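Local coordinates for protein-L-isoaspartate(D-aspartate) O-methyltransferase (Sulfolobus tokodaii, PDB 1VBF) that probably methylates L-isoaspartyl residues of damaged proteins with S-adenosyl-L-methionine as methyl donor, a step in their repair or degradation, at residues K73-G78 / K133-V138. Sequence-based numbering, arbitrary orientation.
Sequences KVLEIG and KPYDRV
Asp136 OD2 is gripped by two groups: by the backbone N of Lys73 at 2.8 Å, on the anti side of the carboxylate, and by a salt bridge to Lys156 NZ. The same aspartate returns a bond through its backbone N to Lys73 O (2.7 Å), a pair of bonds that joins strand 73-77 to the corner at Asp136, where the chain turns into its parallel neighbour in the Rossmann-like sheet of the methyltransferase. Beyond the corner at Asp136 the parallel register takes over, with Leu75 N donating to Arg137 O at 2.9 Å. The Tyr135 ring packs over the side of Leu75, which shares a face of the sheet with Val138. With CG anti to the carbonyl carbon (chi1 -64°), the ring is carried across Leu75, whose CB sits 3.4 Å from the centroid in a CH-pi contact, while Tyr135 OH bonds to Tyr129 O. An alanine here would probably leave Leu75 without its aromatic cover and Tyr129 O without this donor. On the other face Val74 CG2 meets Arg137 CB, and the arginine then bends away to Asp67 and Leu66. One residue on from Arg137, Val138 CG2 rests 3.8 Å from Leu75 CB.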
loop_
_atom_site.group_PDB
_atom_site.type_symbol
_atom_site.label_atom_id
_atom_site.label_comp_id
_atom_site.label_asym_id
_atom_site.label_seq_id
_atom_site.Cartn_x
_atom_site.Cartn_y
_atom_site.Cartn_z
ATOM N N LYS B 73 23.526 26.040 30.825
ATOM C CA LYS B 73 23.862 24.655 31.091
ATOM C C LYS B 73 22.992 23.951 30.070
ATOM O O LYS B 73 21.767 24.115 30.072
ATOM C CB LYS B 73 23.451 24.250 32.500
ATOM C CG LYS B 73 24.165 23.013 33.010
ATOM C CD LYS B 73 23.826 22.814 34.465
ATOM C CE LYS B 73 24.745 21.822 35.145
ATOM N NZ LYS B 73 24.507 21.898 36.613
ATOM N N VAL B 74 23.618 23.174 29.198
ATOM C CA VAL B 74 22.893 22.488 28.139
ATOM C C VAL B 74 22.960 20.978 28.219
ATOM O O VAL B 74 24.041 20.409 28.353
ATOM C CB VAL B 74 23.445 22.921 26.755
ATOM C CG1 VAL B 74 22.785 22.121 25.630
ATOM C CG2 VAL B 74 23.255 24.423 26.586
ATOM N N LEU B 75 21.803 20.331 28.134
ATOM C CA LEU B 75 21.747 18.874 28.140
ATOM C C LEU B 75 21.579 18.436 26.682
ATOM O O LEU B 75 20.686 18.934 25.992
ATOM C CB LEU B 75 20.554 18.382 28.967
ATOM C CG LEU B 75 20.275 16.880 28.834
ATOM C CD1 LEU B 75 21.358 16.099 29.545
ATOM C CD2 LEU B 75 18.916 16.534 29.413
ATOM N N GLU B 76 22.433 17.528 26.216
ATOM C CA GLU B 76 22.378 17.015 24.845
ATOM C C GLU B 76 22.156 15.501 24.822
ATOM O O GLU B 76 23.023 14.755 25.285
ATOM C CB GLU B 76 23.691 17.300 24.104
ATOM C CG GLU B 76 23.774 16.623 22.743
ATOM C CD GLU B 76 25.152 16.681 22.114
ATOM O OE1 GLU B 76 26.074 16.029 22.639
ATOM O OE2 GLU B 76 25.321 17.373 21.085
ATOM N N ILE B 77 21.029 15.046 24.261
ATOM C CA ILE B 77 20.743 13.611 24.192
ATOM C C ILE B 77 21.196 12.988 22.864
ATOM O O ILE B 77 20.523 13.132 21.847
ATOM C CB ILE B 77 19.240 13.306 24.348
ATOM C CG1 ILE B 77 18.633 14.060 25.543
ATOM C CG2 ILE B 77 19.050 11.807 24.493
ATOM C CD1 ILE B 77 19.251 13.781 26.893
ATOM N N GLY B 78 22.334 12.299 22.881
ATOM C CA GLY B 78 22.848 11.659 21.687
ATOM C C GLY B 78 24.191 12.206 21.228
ATOM O O GLY B 78 24.322 12.719 20.118
ATOM N N LYS B 133 20.721 18.512 37.087
ATOM C CA LYS B 133 19.339 18.858 36.858
ATOM C C LYS B 133 18.890 20.079 36.145
ATOM O O LYS B 133 18.465 19.965 35.005
ATOM C CB LYS B 133 18.513 18.786 38.147
ATOM C CG LYS B 133 17.045 18.510 37.845
ATOM C CD LYS B 133 16.201 18.401 39.105
ATOM C CE LYS B 133 15.726 19.782 39.547
ATOM N NZ LYS B 133 14.935 20.502 38.483
ATOM N N PRO B 134 18.969 21.264 36.762
ATOM C CA PRO B 134 18.462 22.416 35.998
ATOM C C PRO B 134 19.196 22.720 34.706
ATOM O O PRO B 134 20.362 23.108 34.738
ATOM C CB PRO B 134 18.538 23.567 37.005
ATOM C CG PRO B 134 18.895 22.892 38.331
ATOM C CD PRO B 134 19.710 21.708 37.941
ATOM N N TYR B 135 18.542 22.519 33.562
ATOM C CA TYR B 135 19.190 22.815 32.285
ATOM C C TYR B 135 18.506 24.008 31.643
ATOM O O TYR B 135 17.325 24.273 31.888
ATOM C CB TYR B 135 19.122 21.637 31.312
ATOM C CG TYR B 135 19.867 20.416 31.767
ATOM C CD1 TYR B 135 19.194 19.317 32.286
ATOM C CD2 TYR B 135 21.251 20.384 31.749
ATOM C CE1 TYR B 135 19.886 18.221 32.777
ATOM C CE2 TYR B 135 21.952 19.291 32.243
ATOM C CZ TYR B 135 21.266 18.213 32.749
ATOM O OH TYR B 135 21.982 17.122 33.171
ATOM N N ASP B 136 19.255 24.738 30.827
ATOM C CA ASP B 136 18.707 25.894 30.130
ATOM C C ASP B 136 18.153 25.450 28.788
ATOM O O ASP B 136 17.135 25.953 28.331
ATOM C CB ASP B 136 19.796 26.950 29.902
ATOM C CG ASP B 136 20.192 27.667 31.187
ATOM O OD1 ASP B 136 19.468 28.623 31.567
ATOM O OD2 ASP B 136 21.211 27.256 31.812
ATOM N N ARG B 137 18.820 24.478 28.183
ATOM C CA ARG B 137 18.443 23.985 26.877
ATOM C C ARG B 137 18.665 22.483 26.800
ATOM O O ARG B 137 19.477 21.922 27.548
ATOM C CB ARG B 137 19.329 24.646 25.812
ATOM C CG ARG B 137 19.426 26.159 25.864
ATOM C CD ARG B 137 18.221 26.811 25.248
ATOM N NE ARG B 137 17.671 27.844 26.112
ATOM C CZ ARG B 137 17.568 29.112 25.757
ATOM N NH1 ARG B 137 17.986 29.464 24.559
ATOM N NH2 ARG B 137 17.040 30.009 26.584
ATOM N N VAL B 138 17.955 21.847 25.866
ATOM C CA VAL B 138 18.090 20.426 25.604
ATOM C C VAL B 138 17.917 20.166 24.106
ATOM O O VAL B 138 16.998 20.692 23.479
ATOM C CB VAL B 138 17.038 19.606 26.343
ATOM C CG1 VAL B 138 17.201 18.158 25.963
ATOM C CG2 VAL B 138 17.166 19.795 27.833
#